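Local coordinates for putative aspartyl-tRNA synthetase (Leishmania major, PDB 6OD8), which probably catalyses the ATP-dependent attachment of L-aspartate to tRNA(Asp), as a class II aminoacyl-tRNA synthetase, at residues L262-F265 and N266-A269; R232-L235 and I236-F240. All blocks are in the same frame, centred on the assembly; numbering follows the deposited sequence. Where two conformers were deposited one is given.

Overall arrangement
Two ways in which a chain can change direction are found within one class II synthetase domain, and the second subunit approaches both. Contact 2 ends the helix 215-237, its centre about 19 Å from the centre of the chain; contact 1 reverses the chain between strands 261-264 and 267-271, its centre about 33 Å from the centre of the chain. Their centres lie about 37 Å apart. Each mixes buried and exposed residues. In contact 1, paired strand backbones do most of the holding, with a small apolar face of Leu262, Tyr264 and Ala269. Contact 2 relies on helical and capping bonds, backed by an aromatic ring against a leucine and bordered by a polar Gln-Asp pair.

Contact 1 of 2, residues L262-F265 and N266-A269; sequences LEYF and NRFA
Leu262 and Ala269 exchange two backbone hydrogen bonds: Leu262 N to Ala269 O at 2.8 Å and Ala269 N to Leu262 O at 2.9 Å. On the face shared with Tyr264, Leu262 CG lies 4.1 Å from Ala269 CB, and Leu262 packs on Leu262 of the second subunit. On the other face, Glu263 runs beside Phe268, both side chains pointing the same way, and Glu263 CG comes 3.9 Å from Phe268 CE1. The carboxylate and ring planes stand 76° apart, and the ring also meets Lys261 in a cation-pi contact.

Tyr264 N bonds to Arg267 O at 2.7 Å, and Tyr264 O accepts from Arg267 N at 3.0 Å, the longer and more bent bond of the pair. These strands form a beta hairpin, closed by a type II' turn from Tyr264 to Arg267, within a three-stranded antiparallel sheet where Tyr264 and Ala269 touch Ile248. Tyr264 CB rests on Ala269 CB at 3.8 Å, while Arg267 CG approaches the edge of the tyrosine ring. The first torsion of Tyr264 (chi1 -166°) sets CG opposite the backbone N, and the ring leads away from the hairpin: its hydroxyl hydrogen-bonds to Thr309 OG1 and Asp552 O of the second subunit, and it lies almost parallel to Phe260 of that subunit.

Phe265, at positive phi, sets CD2 over one face of the Tyr264 ring, toward the rim. Its carbonyl and that of Arg267 accept from the same water. The Arg267 chain bends at chi3, and NE and NH2 both grip Phe268 O, the carbonyl of the next residue, side-on within the guanidinium plane.

Contact 2 of 2, residues R232-L235 and I236-F240; sequences RQFL and IDKDF
The chain of Gln233 bends at chi2 (53°), bringing the amide to Asp237, while Leu235, with CG beside its own backbone N (chi1 -63°), brings CD2 to the Phe240 ring. Gln233 NE2 donates to Asp237 OD1 at 2.8 Å. That donor lies above the carboxylate plane, although the oxygen is almost exactly in the plane of the amide, and the two flat groups stand 54° apart. One turn of helix separates the pair, and Asp237 N bonds to Gln233 O as well.

The methyl CD2 of Leu235 makes a CH-pi contact squarely over the Phe240 ring, 3.8 Å from its centroid, and Leu235 CB lies 3.8 Å from Phe240 CB. Phe240 is brought back to the helix by a Schellman motif: Phe240 N donates to Leu235 O at 2.8 Å, Asp239 N bonds to Ile236 O, and Asp239, at positive phi, is the C-prime residue. The motif ends helix 215-237 just before strand 241-242, an edge strand of the large mixed sheet of the class II catalytic domain. Lys238 N is held by Phe234 O at 3.2 Å and only weakly by Leu235 O. Leu235 and Phe240 pack on Phe291 and Val316 of neighbouring strands.

On another side of the helix end, Lys238 CG makes a CH-pi contact over the Phe234 ring, offset toward the rim, and Lys238 CE comes 3.8 Å from Phe234 CZ; the ring also meets Tyr337 edge-to-face. Ile236 N bonds almost straight to Arg232 O at 2.8 Å, and Ile236 CG1 lies 3.2 Å from that same Arg232 O. The end of Arg232 leads away from Ile236, and in the conformer given its NH1 reaches a salt bridge to Glu242 of the second subunit.

Contact 1 of 2, residues L262-F265 and N266-A269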
# COMPACT_ATOMS: atom_id res chain seq x y z
N LEU A 262 -9.78 -16.00 15.76
CA LEU A 262 -11.02 -15.77 15.03
C LEU A 262 -11.65 -17.10 14.66
O LEU A 262 -10.95 -18.11 14.50
CB LEU A 262 -10.79 -14.92 13.80
CG LEU A 262 -9.81 -15.46 12.78
CD1 LEU A 262 -10.42 -15.38 11.36
CD2 LEU A 262 -8.50 -14.67 12.85
N GLU A 263 -12.98 -17.11 14.57
CA GLU A 263 -13.68 -18.28 14.06
C GLU A 263 -13.51 -18.33 12.55
O GLU A 263 -13.81 -17.36 11.85
CB GLU A 263 -15.18 -18.23 14.42
CG GLU A 263 -15.47 -18.29 15.90
CD GLU A 263 -16.95 -18.08 16.22
OE1 GLU A 263 -17.29 -18.11 17.42
OE2 GLU A 263 -17.76 -17.88 15.29
N TYR A 264 -13.04 -19.47 12.04
CA TYR A 264 -12.70 -19.60 10.62
C TYR A 264 -13.42 -20.84 10.13
O TYR A 264 -12.85 -21.93 10.11
CB TYR A 264 -11.20 -19.69 10.39
CG TYR A 264 -10.81 -19.50 8.92
CD1 TYR A 264 -10.72 -18.22 8.36
CD2 TYR A 264 -10.56 -20.60 8.09
CE1 TYR A 264 -10.39 -18.05 7.02
CE2 TYR A 264 -10.21 -20.43 6.76
CZ TYR A 264 -10.12 -19.16 6.23
OH TYR A 264 -9.76 -19.00 4.92
N PHE A 265 -14.68 -20.67 9.73
CA PHE A 265 -15.54 -21.78 9.29
C PHE A 265 -15.58 -22.80 10.42
O PHE A 265 -15.97 -22.42 11.54
CB PHE A 265 -15.06 -22.28 7.92
CG PHE A 265 -15.10 -21.21 6.86
CD1 PHE A 265 -16.30 -20.83 6.27
CD2 PHE A 265 -13.94 -20.55 6.47
CE1 PHE A 265 -16.35 -19.82 5.32
CE2 PHE A 265 -13.97 -19.54 5.52
CZ PHE A 265 -15.19 -19.18 4.94
N ASN A 266 -15.22 -24.06 10.19
CA ASN A 266 -15.27 -25.15 11.14
C ASN A 266 -14.06 -25.20 12.05
O ASN A 266 -13.86 -26.23 12.70
CB ASN A 266 -15.39 -26.48 10.38
CG ASN A 266 -14.23 -26.70 9.39
OD1 ASN A 266 -13.64 -25.73 8.89
ND2 ASN A 266 -13.91 -27.96 9.12
N ARG A 267 -13.21 -24.18 12.05
CA ARG A 267 -11.98 -24.22 12.82
C ARG A 267 -11.70 -22.81 13.32
O ARG A 267 -12.50 -21.89 13.12
CB ARG A 267 -10.83 -24.80 11.99
CG ARG A 267 -10.59 -24.12 10.64
CD ARG A 267 -9.18 -24.43 10.15
NE ARG A 267 -8.20 -23.73 10.97
CZ ARG A 267 -6.91 -24.04 11.06
NH1 ARG A 267 -6.42 -25.08 10.41
NH2 ARG A 267 -6.10 -23.30 11.83
N PHE A 268 -10.55 -22.65 13.96
CA PHE A 268 -10.10 -21.33 14.37
C PHE A 268 -8.86 -20.92 13.60
O PHE A 268 -8.12 -21.76 13.10
CB PHE A 268 -9.82 -21.29 15.87
CG PHE A 268 -11.05 -21.50 16.68
CD1 PHE A 268 -11.85 -20.43 17.04
CD2 PHE A 268 -11.44 -22.78 17.06
CE1 PHE A 268 -13.01 -20.62 17.78
CE2 PHE A 268 -12.59 -22.98 17.79
CZ PHE A 268 -13.38 -21.90 18.16
N ALA A 269 -8.67 -19.61 13.49
CA ALA A 269 -7.47 -19.05 12.91
C ALA A 269 -7.07 -17.84 13.75
O ALA A 269 -7.68 -17.54 14.78
CB ALA A 269 -7.68 -18.68 11.43
O HOH W 1 -15.30 -22.54 14.57

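Contact 2 of 2, residues R232-L235 and I236-F240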
# COMPACT_ATOMS: atom_id res chain seq x y z
N ARG A 232 7.25 3.88 -0.51
CA ARG A 232 7.13 3.02 -1.68
C ARG A 232 7.98 3.52 -2.84
O ARG A 232 8.62 2.73 -3.56
CB ARG A 232 5.68 2.91 -2.12
CG ARG A 232 4.76 2.15 -1.17
CD ARG A 232 3.41 1.93 -1.86
NE ARG A 232 2.90 3.20 -2.39
CZ ARG A 232 2.19 4.08 -1.68
NH1 ARG A 232 1.89 3.82 -0.41
NH2 ARG A 232 1.77 5.21 -2.24
N GLN A 233 8.02 4.84 -3.06
CA GLN A 233 8.74 5.31 -4.24
C GLN A 233 10.24 5.06 -4.12
O GLN A 233 10.88 4.69 -5.11
CB GLN A 233 8.49 6.79 -4.49
CG GLN A 233 8.97 7.20 -5.88
CD GLN A 233 8.39 6.32 -6.99
OE1 GLN A 233 7.16 6.19 -7.13
NE2 GLN A 233 9.27 5.70 -7.79
N PHE A 234 10.81 5.28 -2.94
CA PHE A 234 12.22 4.95 -2.76
C PHE A 234 12.50 3.50 -3.13
O PHE A 234 13.47 3.20 -3.84
CB PHE A 234 12.66 5.19 -1.31
CG PHE A 234 14.10 4.78 -1.05
CD1 PHE A 234 15.14 5.66 -1.35
CD2 PHE A 234 14.41 3.52 -0.55
CE1 PHE A 234 16.49 5.29 -1.13
CE2 PHE A 234 15.74 3.14 -0.34
CZ PHE A 234 16.78 4.02 -0.62
N LEU A 235 11.66 2.59 -2.64
CA LEU A 235 11.95 1.16 -2.80
C LEU A 235 11.67 0.68 -4.22
O LEU A 235 12.41 -0.14 -4.77
CB LEU A 235 11.13 0.38 -1.76
CG LEU A 235 11.52 0.74 -0.31
CD1 LEU A 235 10.42 0.26 0.66
CD2 LEU A 235 12.88 0.15 0.07
N ILE A 236 10.59 1.17 -4.82
CA ILE A 236 10.35 0.92 -6.25
C ILE A 236 11.55 1.37 -7.08
O ILE A 236 11.97 0.67 -8.00
CB ILE A 236 9.05 1.62 -6.70
CG1 ILE A 236 7.83 0.92 -6.10
CG2 ILE A 236 8.95 1.69 -8.24
CD1 ILE A 236 6.56 1.78 -6.16
N ASP A 237 12.08 2.57 -6.79
CA ASP A 237 13.26 3.08 -7.49
C ASP A 237 14.44 2.13 -7.36
O ASP A 237 15.29 2.07 -8.26
CB ASP A 237 13.71 4.44 -6.92
CG ASP A 237 12.88 5.61 -7.40
OD1 ASP A 237 12.02 5.45 -8.29
OD2 ASP A 237 13.10 6.72 -6.86
N LYS A 238 14.55 1.43 -6.23
CA LYS A 238 15.62 0.48 -5.97
C LYS A 238 15.22 -0.96 -6.32
O LYS A 238 15.87 -1.90 -5.84
CB LYS A 238 16.05 0.55 -4.50
CG LYS A 238 16.47 1.94 -4.04
CD LYS A 238 17.86 2.27 -4.52
CE LYS A 238 18.31 3.64 -4.03
NZ LYS A 238 19.66 3.96 -4.58
N ASP A 239 14.17 -1.13 -7.13
CA ASP A 239 13.75 -2.43 -7.67
C ASP A 239 13.30 -3.40 -6.57
O ASP A 239 13.56 -4.60 -6.64
CB ASP A 239 14.86 -3.05 -8.53
CG ASP A 239 14.37 -4.19 -9.39
OD1 ASP A 239 15.15 -5.16 -9.57
OD2 ASP A 239 13.21 -4.15 -9.87
N PHE A 240 12.62 -2.87 -5.54
CA PHE A 240 11.92 -3.72 -4.58
C PHE A 240 10.53 -4.01 -5.12
O PHE A 240 9.86 -3.12 -5.64
CB PHE A 240 11.77 -3.04 -3.20
CG PHE A 240 13.02 -3.02 -2.38
CD1 PHE A 240 13.14 -3.81 -1.25
CD2 PHE A 240 14.08 -2.20 -2.73
CE1 PHE A 240 14.32 -3.79 -0.48
CE2 PHE A 240 15.25 -2.17 -2.00
CZ PHE A 240 15.36 -2.97 -0.86